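Local coordinates for malate synthase (Haloferax volcanii, PDB 3OYZ), which catalyses the magnesium-dependent Claisen condensation of acetyl-CoA with glyoxylate and hydrolysis of the resulting malyl-CoA to malate in the glyoxylate cycle, at residues 119-125 / 153-159; 115-119 / 149-153; 17-21 / 61-66. All coordinates share one frame. Numbering follows the deposited sequence.

Contact 1 (119-125 / 153-159); sequences FVIPEVG and MSVIIES. With MG (magnesium ion), chain D; PYR (pyruvic acid), chain C.
This is a buried pairing of two neighbouring parallel strands of the TIM barrel, 118-121 and 152-157, followed past their C-terminal ends to the magnesium site. The strand axes approach to 4.5 Å and cross at -28°, with Phe119 opposite Met153, Val120 opposite Ser154 and Ile121 opposite Val155. Hydrogen bonds alternate as parallel strands require: Ser154 N to Phe119 O (3.0 Å), Ile121 N to Ser154 O (2.9 Å) and Ile156 N to Ile121 O (2.9 Å). Val120 and Ser154 point to one face, Ile121, Met153 and Val155 to the other, which helix 127-143 covers. Val120 CG1 packs on Ile156 CD1 at 3.6 Å, and Ile121 CG1 on Met153 CG at 4.1 Å.

Beyond Pro122 the first segment turns at Glu123 (phi/psi 60/28, left-handed region), and Glu123 N donates to Glu158 OE1 (2.9 Å). Glu123 carries its carboxylate to a salt bridge with Arg89. Val124 CG2 lies 3.9 Å from Val155 CB; Ser159 OG donates to Val124 O (3.2 Å) and also N-caps the next helix through Ala162 N. One water donates to Val124 O and Ile156 O and accepts from Glu158 N, its oxygen 2.8 Å from each of these three atoms.

Glu158 (chi1 p, chi2 t) binds magnesium through OE2 at 2.1 Å. Asp192, two waters and pyruvate complete the shell, with MG to PYR O at 1.9 Å and MG to PYR O3 at 2.2 Å. An active site at the C-terminal ends of the barrel strands, here with a magnesium ligand just past strand 152-157, is the hallmark of TIM-barrel enzymes.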
loop_
_atom_site.group_PDB
_atom_site.type_symbol
_atom_site.label_atom_id
_atom_site.label_comp_id
_atom_site.label_asym_id
_atom_site.label_seq_id
_atom_site.Cartn_x
_atom_site.Cartn_y
_atom_site.Cartn_z
ATOM N N PHE A 119 -11.650 0.899 -26.840
ATOM C CA PHE A 119 -10.246 1.014 -27.164
ATOM C C PHE A 119 -9.500 1.101 -25.819
ATOM O O PHE A 119 -10.100 1.480 -24.792
ATOM C CB PHE A 119 -9.952 2.256 -28.009
ATOM C CG PHE A 119 -10.425 2.169 -29.467
ATOM C CD1 PHE A 119 -9.596 1.604 -30.407
ATOM C CD2 PHE A 119 -11.696 2.603 -29.849
ATOM C CE1 PHE A 119 -10.035 1.434 -31.726
ATOM C CE2 PHE A 119 -12.116 2.523 -31.166
ATOM C CZ PHE A 119 -11.272 1.869 -32.092
ATOM N N VAL A 120 -8.218 0.771 -25.856
ATOM C CA VAL A 120 -7.369 0.706 -24.693
ATOM C C VAL A 120 -6.337 1.813 -24.940
ATOM O O VAL A 120 -5.766 1.934 -26.047
ATOM C CB VAL A 120 -6.668 -0.656 -24.556
ATOM C CG1 VAL A 120 -5.583 -0.582 -23.460
ATOM C CG2 VAL A 120 -7.660 -1.844 -24.393
ATOM N N ILE A 121 -6.184 2.678 -23.920
ATOM C CA ILE A 121 -5.292 3.831 -23.909
ATOM C C ILE A 121 -4.159 3.664 -22.904
ATOM O O ILE A 121 -4.340 3.598 -21.655
ATOM C CB ILE A 121 -6.130 5.159 -23.629
ATOM C CG1 ILE A 121 -7.397 5.206 -24.489
ATOM C CG2 ILE A 121 -5.318 6.481 -23.723
ATOM C CD1 ILE A 121 -7.167 5.204 -26.055
ATOM N N PRO A 122 -2.946 3.672 -23.464
ATOM C CA PRO A 122 -1.794 3.469 -22.655
ATOM C C PRO A 122 -1.263 4.825 -22.148
ATOM O O PRO A 122 -1.612 5.878 -22.633
ATOM C CB PRO A 122 -0.797 2.894 -23.661
ATOM C CG PRO A 122 -1.075 3.776 -24.895
ATOM C CD PRO A 122 -2.597 3.696 -24.909
ATOM N N GLU A 123 -0.380 4.768 -21.181
ATOM C CA GLU A 123 0.457 5.876 -20.712
ATOM C C GLU A 123 -0.339 7.112 -20.178
ATOM O O GLU A 123 0.167 8.224 -20.335
ATOM C CB GLU A 123 1.437 6.294 -21.833
ATOM C CG GLU A 123 2.466 5.240 -22.219
ATOM C CD GLU A 123 3.569 5.147 -21.200
ATOM O OE1 GLU A 123 4.507 4.402 -21.468
ATOM O OE2 GLU A 123 3.517 5.712 -20.080
ATOM N N VAL A 124 -1.554 6.930 -19.664
ATOM C CA VAL A 124 -2.374 8.049 -19.198
ATOM C C VAL A 124 -1.627 8.650 -17.953
ATOM O O VAL A 124 -0.751 7.995 -17.359
ATOM C CB VAL A 124 -3.821 7.607 -18.937
ATOM C CG1 VAL A 124 -4.569 7.154 -20.273
ATOM C CG2 VAL A 124 -3.883 6.523 -17.850
ATOM N N GLY A 125 -1.919 9.896 -17.618
ATOM C CA GLY A 125 -1.282 10.579 -16.478
ATOM C C GLY A 125 -2.353 10.862 -15.440
ATOM O O GLY A 125 -3.095 9.931 -15.098
ATOM N N MET A 153 -13.817 2.863 -22.816
ATOM C CA MET A 153 -12.402 3.204 -22.722
ATOM C C MET A 153 -11.774 2.379 -21.606
ATOM O O MET A 153 -12.293 2.346 -20.486
ATOM C CB MET A 153 -12.267 4.703 -22.344
ATOM C CG MET A 153 -10.781 5.245 -22.206
ATOM S SD MET A 153 -11.023 7.057 -21.831
ATOM C CE MET A 153 -9.624 7.373 -20.762
ATOM N N SER A 154 -10.581 1.854 -21.831
ATOM C CA SER A 154 -9.881 1.119 -20.795
ATOM C C SER A 154 -8.561 1.845 -20.719
ATOM O O SER A 154 -8.081 2.331 -21.770
ATOM C CB SER A 154 -9.686 -0.383 -21.130
ATOM O OG SER A 154 -10.993 -0.963 -21.039
ATOM N N VAL A 155 -7.924 1.894 -19.543
ATOM C CA VAL A 155 -6.662 2.609 -19.533
ATOM C C VAL A 155 -5.617 1.688 -18.966
ATOM O O VAL A 155 -5.878 0.863 -18.090
ATOM C CB VAL A 155 -6.669 3.933 -18.703
ATOM C CG1 VAL A 155 -7.754 4.848 -19.244
ATOM C CG2 VAL A 155 -7.072 3.596 -17.228
ATOM N N ILE A 156 -4.367 1.880 -19.376
ATOM C CA ILE A 156 -3.275 1.183 -18.748
ATOM C C ILE A 156 -2.659 2.094 -17.637
ATOM O O ILE A 156 -2.335 3.235 -17.936
ATOM C CB ILE A 156 -2.116 0.987 -19.750
ATOM C CG1 ILE A 156 -2.541 0.151 -20.988
ATOM C CG2 ILE A 156 -1.038 0.117 -19.031
ATOM C CD1 ILE A 156 -3.341 -1.059 -20.729
ATOM N N ILE A 157 -2.567 1.630 -16.388
ATOM C CA ILE A 157 -2.030 2.381 -15.216
ATOM C C ILE A 157 -0.568 2.042 -15.233
ATOM O O ILE A 157 -0.176 0.926 -14.848
ATOM C CB ILE A 157 -2.652 1.860 -13.855
ATOM C CG1 ILE A 157 -4.220 1.933 -13.933
ATOM C CG2 ILE A 157 -2.094 2.747 -12.687
ATOM C CD1 ILE A 157 -4.825 3.335 -14.321
ATOM N N GLU A 158 0.254 2.953 -15.750
ATOM C CA GLU A 158 1.663 2.618 -15.847
ATOM C C GLU A 158 2.505 3.834 -15.567
ATOM O O GLU A 158 3.628 3.978 -16.087
ATOM C CB GLU A 158 2.015 2.026 -17.234
ATOM C CG GLU A 158 1.693 2.889 -18.415
ATOM C CD GLU A 158 1.718 1.984 -19.696
ATOM O OE1 GLU A 158 1.033 2.313 -20.656
ATOM O OE2 GLU A 158 2.290 0.889 -19.673
ATOM N N SER A 159 1.955 4.703 -14.702
ATOM C CA SER A 159 2.732 5.782 -14.112
ATOM C C SER A 159 2.221 6.055 -12.680
ATOM O O SER A 159 1.047 5.775 -12.367
ATOM C CB SER A 159 2.524 7.049 -14.926
ATOM O OG SER A 159 1.248 7.684 -14.919
HETATM MG MG MG D . 3.424 0.029 -21.273
HETATM C C PYR C . 3.517 -2.278 -19.775
HETATM O O PYR C . 4.084 -1.140 -19.905
HETATM O OXT PYR C . 3.725 -3.054 -18.772
HETATM C CA PYR C . 2.532 -2.596 -20.711
HETATM O O3 PYR C . 2.228 -1.750 -21.654
HETATM C CB PYR C . 1.769 -3.862 -20.586
HETATM O O HOH W 1 -11.948 -0.451 -23.551
HETATM O O HOH W 2 5.114 5.333 -17.917
HETATM O O HOH W 3 -0.481 5.217 -17.220
HETATM O O HOH W 4 2.246 0.929 -22.610
HETATM O O HOH W 5 4.237 -0.999 -23.246
#

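Contact 2 (115-119 / 149-153); sequences HIHGF and GSLAM
Gly149, with phi/psi of 88/0, begins the approach of segment 149-153 to strand 118-121; these backbone angles by themselves call for glycine. Ser150 follows in a turn, its OG bonded back to Asp147 O, while its carbonyl meets the other segment through solvent: one water lies 3.0 Å from Ser150 O and 2.9 Å from Ile116 O, another 3.1 Å from Ser150 O and 2.8 Å from His117 O. Leu151 (chi1 m, chi2 t) then lays its branched end against segment 115-119, CD1 4.1 Å from Phe119 CE2 at the edge of the ring and CD2 4.4 Å from Ile116 CG2. Phe137 of helix 127-143 touches both Leu151 and Phe119. That helix is the crossover of a beta-alpha-beta unit of the TIM barrel, and here its two parallel strands begin to pair, the touching parts running 36° apart.

At Ala152 the direct pairing starts, with Ala152 N donating to His117 O (3.0 Å) and Ala152 O accepting from Phe119 N (3.0 Å). Gly118, extended at phi/psi of 172/-168, sits opposite with a CA-CA distance of 4.1 Å; its CA comes 3.1 Å from Ala152 O, where a CB would clash. Met153 is in register with Phe119, their CA atoms 5.4 Å apart, and its CA makes a 3.5 Å CA-H...O contact with Phe119 O.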
loop_
_atom_site.group_PDB
_atom_site.type_symbol
_atom_site.label_atom_id
_atom_site.label_comp_id
_atom_site.label_asym_id
_atom_site.label_seq_id
_atom_site.Cartn_x
_atom_site.Cartn_y
_atom_site.Cartn_z
ATOM N N HIS A 115 -17.985 -4.475 -34.699
ATOM C CA HIS A 115 -17.465 -5.568 -33.869
ATOM C C HIS A 115 -16.424 -5.122 -32.793
ATOM O O HIS A 115 -15.715 -5.958 -32.206
ATOM C CB HIS A 115 -16.841 -6.679 -34.750
ATOM C CG HIS A 115 -17.683 -7.009 -35.950
ATOM N ND1 HIS A 115 -18.973 -7.475 -35.850
ATOM C CD2 HIS A 115 -17.449 -6.841 -37.276
ATOM C CE1 HIS A 115 -19.509 -7.574 -37.054
ATOM N NE2 HIS A 115 -18.597 -7.209 -37.936
ATOM N N ILE A 116 -16.307 -3.811 -32.586
ATOM C CA ILE A 116 -15.347 -3.215 -31.612
ATOM C C ILE A 116 -16.123 -2.723 -30.385
ATOM O O ILE A 116 -17.078 -1.998 -30.505
ATOM C CB ILE A 116 -14.541 -2.078 -32.233
ATOM C CG1 ILE A 116 -13.591 -2.762 -33.216
ATOM C CG2 ILE A 116 -13.647 -1.329 -31.205
ATOM C CD1 ILE A 116 -12.670 -1.854 -33.965
ATOM N N HIS A 117 -15.768 -3.183 -29.200
ATOM C CA HIS A 117 -16.495 -2.717 -28.043
ATOM C C HIS A 117 -15.832 -1.456 -27.422
ATOM O O HIS A 117 -16.478 -0.846 -26.563
ATOM C CB HIS A 117 -16.481 -3.790 -26.962
ATOM C CG HIS A 117 -17.670 -4.710 -26.995
ATOM N ND1 HIS A 117 -17.835 -5.677 -27.971
ATOM C CD2 HIS A 117 -18.693 -4.869 -26.128
ATOM C CE1 HIS A 117 -18.944 -6.357 -27.733
ATOM N NE2 HIS A 117 -19.479 -5.890 -26.615
ATOM N N GLY A 118 -14.562 -1.187 -27.718
ATOM C CA GLY A 118 -13.898 0.027 -27.163
ATOM C C GLY A 118 -12.424 0.006 -27.472
ATOM O O GLY A 118 -11.960 -0.731 -28.378
ATOM N N PHE A 119 -11.650 0.899 -26.840
ATOM C CA PHE A 119 -10.246 1.014 -27.164
ATOM C C PHE A 119 -9.500 1.101 -25.819
ATOM O O PHE A 119 -10.100 1.480 -24.792
ATOM C CB PHE A 119 -9.952 2.256 -28.009
ATOM C CG PHE A 119 -10.425 2.169 -29.467
ATOM C CD1 PHE A 119 -9.596 1.604 -30.407
ATOM C CD2 PHE A 119 -11.696 2.603 -29.849
ATOM C CE1 PHE A 119 -10.035 1.434 -31.726
ATOM C CE2 PHE A 119 -12.116 2.523 -31.166
ATOM C CZ PHE A 119 -11.272 1.869 -32.092
ATOM N N GLY A 149 -21.022 7.370 -25.905
ATOM C CA GLY A 149 -20.692 6.486 -24.761
ATOM C C GLY A 149 -20.593 5.017 -25.157
ATOM O O GLY A 149 -20.307 4.144 -24.348
ATOM N N SER A 150 -20.805 4.707 -26.435
ATOM C CA SER A 150 -20.860 3.295 -26.826
ATOM C C SER A 150 -19.473 2.664 -26.964
ATOM O O SER A 150 -19.315 1.434 -26.807
ATOM C CB SER A 150 -21.670 3.161 -28.128
ATOM O OG SER A 150 -20.965 3.750 -29.217
ATOM N N LEU A 151 -18.438 3.446 -27.257
ATOM C CA LEU A 151 -17.100 2.860 -27.183
ATOM C C LEU A 151 -16.529 2.928 -25.736
ATOM O O LEU A 151 -16.339 4.048 -25.210
ATOM C CB LEU A 151 -16.170 3.685 -28.060
ATOM C CG LEU A 151 -16.539 3.476 -29.548
ATOM C CD1 LEU A 151 -15.606 4.411 -30.222
ATOM C CD2 LEU A 151 -16.183 2.029 -29.952
ATOM N N ALA A 152 -16.290 1.760 -25.140
ATOM C CA ALA A 152 -15.689 1.612 -23.809
ATOM C C ALA A 152 -14.272 2.169 -23.862
ATOM O O ALA A 152 -13.603 2.072 -24.886
ATOM C CB ALA A 152 -15.730 0.104 -23.355
ATOM N N MET A 153 -13.817 2.863 -22.816
ATOM C CA MET A 153 -12.402 3.204 -22.722
ATOM C C MET A 153 -11.774 2.379 -21.606
ATOM O O MET A 153 -12.293 2.346 -20.486
ATOM C CB MET A 153 -12.267 4.703 -22.344
ATOM C CG MET A 153 -10.781 5.245 -22.206
ATOM S SD MET A 153 -11.023 7.057 -21.831
ATOM C CE MET A 153 -9.624 7.373 -20.762
HETATM O O HOH W 6 -19.031 -0.205 -29.261
HETATM O O HOH W 7 -18.794 -1.119 -25.058
#

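Contact 3 (17-21 / 61-66); sequences SPTAV and EGAENI. With ACO (acetyl coenzyme *a), chain B.
A helix glycine lets a threonine hydroxyl come almost onto the backbone: Thr19 OG1 lies 3.2 Å from Gly62 CA, and a CB at Gly62 would stand 2.3 Å from that oxygen. The contact joins two parts of the TIM barrel, the loop leaving the C-terminal end of strand 13-18 and the outer helix 59-73.

Segment 61-66 is regular helix, with Asn65 N bonded to Glu61 O (2.8 Å) and Ile66 N to Gly62 O (2.9 Å). The chain of segment 17-21 is extended through Ser17 and Pro18, bends at Thr19 (phi/psi -94/-17) and straightens at Ala20 (-159/110), directing the CA-to-CB bonds of Thr19 and Ala20 toward the helix. Ala20 and Gly62 have their CA atoms 4.5 Å apart, and Ala20 CB reaches 3.4 Å from Gly62 N and 3.5 Å from Asn65 ND2. Thr19 (chi1 p) uses its hydroxyl for a hydrogen bond with Asn50 and rests CG2 3.7 Å from Ile66 CD1. Asn65 (chi1 m) turns its amide to the loop, ND2 donating to Thr19 O at 3.0 Å and also bonding Ser27, which Glu61 holds as well.

The strand end that precedes this loop faces acetyl-CoA. Pro18 CG is 3.9 Å from O9P of acetyl-CoA, and Ser17 OG, also bonded to Trp46, donates to the adenine N1A at 2.8 Å.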
loop_
_atom_site.group_PDB
_atom_site.type_symbol
_atom_site.label_atom_id
_atom_site.label_comp_id
_atom_site.label_asym_id
_atom_site.label_seq_id
_atom_site.Cartn_x
_atom_site.Cartn_y
_atom_site.Cartn_z
ATOM N N SER A 17 -2.174 -8.818 -29.295
ATOM C CA SER A 17 -1.534 -9.352 -30.516
ATOM C C SER A 17 -0.901 -8.245 -31.359
ATOM O O SER A 17 -1.510 -7.221 -31.621
ATOM C CB SER A 17 -2.590 -10.053 -31.368
ATOM O OG SER A 17 -3.114 -11.162 -30.640
ATOM N N PRO A 18 0.335 -8.423 -31.834
ATOM C CA PRO A 18 0.895 -7.363 -32.688
ATOM C C PRO A 18 0.028 -7.156 -33.937
ATOM O O PRO A 18 -0.558 -8.109 -34.443
ATOM C CB PRO A 18 2.283 -7.882 -33.051
ATOM C CG PRO A 18 2.590 -8.866 -31.987
ATOM C CD PRO A 18 1.289 -9.515 -31.583
ATOM N N THR A 19 -0.143 -5.930 -34.420
ATOM C CA THR A 19 -1.114 -5.713 -35.485
ATOM C C THR A 19 -0.438 -5.789 -36.876
ATOM O O THR A 19 -1.125 -5.927 -37.886
ATOM C CB THR A 19 -1.709 -4.318 -35.345
ATOM O OG1 THR A 19 -0.568 -3.461 -35.393
ATOM C CG2 THR A 19 -2.352 -4.177 -33.961
ATOM N N ALA A 20 0.881 -5.685 -36.914
ATOM C CA ALA A 20 1.649 -5.644 -38.155
ATOM C C ALA A 20 3.108 -6.036 -37.916
ATOM O O ALA A 20 3.864 -5.279 -37.308
ATOM C CB ALA A 20 1.565 -4.277 -38.828
ATOM N N VAL A 21 3.535 -7.207 -38.399
ATOM C CA VAL A 21 4.910 -7.663 -38.174
ATOM C C VAL A 21 5.687 -7.640 -39.494
ATOM O O VAL A 21 5.128 -7.939 -40.544
ATOM C CB VAL A 21 4.914 -9.070 -37.540
ATOM C CG1 VAL A 21 6.328 -9.555 -37.222
ATOM C CG2 VAL A 21 4.087 -9.054 -36.267
ATOM N N GLU A 61 0.516 0.670 -40.925
ATOM C CA GLU A 61 0.044 -0.562 -41.577
ATOM C C GLU A 61 -0.741 -1.401 -40.572
ATOM O O GLU A 61 -1.834 -1.909 -40.870
ATOM C CB GLU A 61 1.220 -1.347 -42.159
ATOM C CG GLU A 61 0.768 -2.659 -42.853
ATOM C CD GLU A 61 1.927 -3.445 -43.487
ATOM O OE1 GLU A 61 3.104 -3.024 -43.484
ATOM O OE2 GLU A 61 1.658 -4.561 -43.976
ATOM N N GLY A 62 -0.260 -1.395 -39.320
ATOM C CA GLY A 62 -1.034 -2.008 -38.229
ATOM C C GLY A 62 -2.445 -1.497 -38.108
ATOM O O GLY A 62 -3.355 -2.245 -37.896
ATOM N N ALA A 63 -2.723 -0.208 -38.267
ATOM C CA ALA A 63 -4.107 0.202 -38.078
ATOM C C ALA A 63 -5.016 -0.194 -39.239
ATOM O O ALA A 63 -6.235 -0.380 -39.069
ATOM C CB ALA A 63 -4.156 1.727 -37.904
ATOM N N GLU A 64 -4.431 -0.216 -40.443
ATOM C CA GLU A 64 -5.143 -0.850 -41.602
ATOM C C GLU A 64 -5.417 -2.324 -41.365
ATOM O O GLU A 64 -6.567 -2.759 -41.509
ATOM C CB GLU A 64 -4.434 -0.594 -42.948
ATOM C CG GLU A 64 -4.709 0.848 -43.361
ATOM C CD GLU A 64 -3.618 1.408 -44.272
ATOM O OE1 GLU A 64 -2.622 0.687 -44.549
ATOM O OE2 GLU A 64 -3.742 2.586 -44.695
ATOM N N ASN A 65 -4.417 -3.024 -40.829
ATOM C CA ASN A 65 -4.596 -4.451 -40.545
ATOM C C ASN A 65 -5.713 -4.658 -39.573
ATOM O O ASN A 65 -6.528 -5.582 -39.741
ATOM C CB ASN A 65 -3.308 -5.102 -40.022
ATOM C CG ASN A 65 -2.308 -5.283 -41.117
ATOM O OD1 ASN A 65 -2.683 -5.017 -42.245
ATOM N ND2 ASN A 65 -1.043 -5.558 -40.823
ATOM N N ILE A 66 -5.760 -3.790 -38.545
ATOM C CA ILE A 66 -6.877 -3.853 -37.617
ATOM C C ILE A 66 -8.214 -3.720 -38.294
ATOM O O ILE A 66 -9.167 -4.449 -38.012
ATOM C CB ILE A 66 -6.775 -2.694 -36.489
ATOM C CG1 ILE A 66 -5.679 -3.062 -35.504
ATOM C CG2 ILE A 66 -8.112 -2.590 -35.778
ATOM C CD1 ILE A 66 -5.151 -1.839 -34.563
HETATM N N1A ACO B . -1.071 -13.097 -30.825
HETATM C C2A ACO B . -1.353 -13.928 -31.847
HETATM N N3A ACO B . -0.635 -15.048 -32.045
HETATM C C4A ACO B . 0.415 -15.403 -31.260
HETATM C C5A ACO B . 0.744 -14.511 -30.128
HETATM C C6A ACO B . -0.048 -13.278 -29.959
HETATM N N6A ACO B . 0.321 -12.462 -28.936
HETATM N N7A ACO B . 1.799 -15.036 -29.491
HETATM C C8A ACO B . 2.140 -16.161 -30.164
HETATM N N9A ACO B . 1.296 -16.406 -31.174
HETATM C C1B ACO B . 1.404 -17.597 -32.078
HETATM C C2B ACO B . 2.883 -17.853 -32.334
HETATM O O2B ACO B . 3.307 -17.041 -33.427
HETATM C C3B ACO B . 2.928 -19.343 -32.607
HETATM O O3B ACO B . 2.452 -19.428 -33.953
HETATM P P3B ACO B . 2.750 -20.652 -35.015
HETATM O O7A ACO B . 1.409 -21.364 -34.931
HETATM O O8A ACO B . 3.954 -21.307 -34.370
HETATM O O9A ACO B . 3.084 -20.012 -36.344
HETATM C C4B ACO B . 1.874 -19.874 -31.649
HETATM O O4B ACO B . 0.923 -18.814 -31.478
HETATM C C5B ACO B . 2.463 -20.192 -30.280
HETATM O O5B ACO B . 3.431 -19.180 -29.999
HETATM P P1A ACO B . 4.482 -19.308 -28.793
HETATM O O1A ACO B . 5.513 -20.376 -28.970
HETATM O O2A ACO B . 3.619 -19.487 -27.578
HETATM O O3A ACO B . 5.290 -17.937 -28.620
HETATM P P2A ACO B . 6.448 -17.491 -29.633
HETATM O O4A ACO B . 5.775 -17.835 -30.923
HETATM O O5A ACO B . 7.767 -17.920 -29.024
HETATM O O6A ACO B . 6.555 -15.871 -29.533
HETATM C CBP ACO B . 6.295 -13.650 -28.508
HETATM C CCP ACO B . 6.681 -15.121 -28.314
HETATM C CDP ACO B . 7.182 -12.987 -29.561
HETATM C CEP ACO B . 6.559 -12.948 -27.182
HETATM C CAP ACO B . 4.845 -13.474 -28.976
HETATM O OAP ACO B . 4.090 -14.314 -28.114
HETATM C C9P ACO B . 4.313 -12.061 -28.849
HETATM O O9P ACO B . 4.712 -11.181 -29.618
HETATM N N8P ACO B . 3.436 -11.841 -27.855
HETATM C C7P ACO B . 2.873 -10.508 -27.685
HETATM C C6P ACO B . 3.863 -9.493 -27.094
HETATM C C5P ACO B . 3.025 -8.277 -26.743
HETATM O O5P ACO B . 1.812 -8.293 -26.946
HETATM N N4P ACO B . 3.682 -7.272 -26.168
HETATM C C3P ACO B . 3.067 -6.037 -25.713
HETATM C C2P ACO B . 2.157 -6.266 -24.504
HETATM S S1P ACO B . 3.324 -6.059 -23.192
HETATM C C ACO B . 3.587 -4.418 -22.920
HETATM O O ACO B . 3.284 -3.549 -23.713
HETATM C CH3 ACO B . 4.283 -4.055 -21.644
#

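Overall arrangement
All three contacts belong to one TIM barrel. Contact 3 comes first along the chain and closes before the others open, joining the end of strand 13-18 to helix 59-73. Contacts 1 and 2 follow one strand pair, 118-121 with 152-157, from its N-terminal start in contact 2 to the magnesium site in contact 1. They share Phe119 and Met153, and their centres lie 14 Å apart. Contact 3 is centred about 19 Å from contact 1 and 18 Å from contact 2, without touching either. Segment 153-159 carries a ligand of the magnesium that holds pyruvate, and segment 17-21 lines the acetyl-CoA pocket just before the residues that meet helix 59-73; contact 2 holds no site residue.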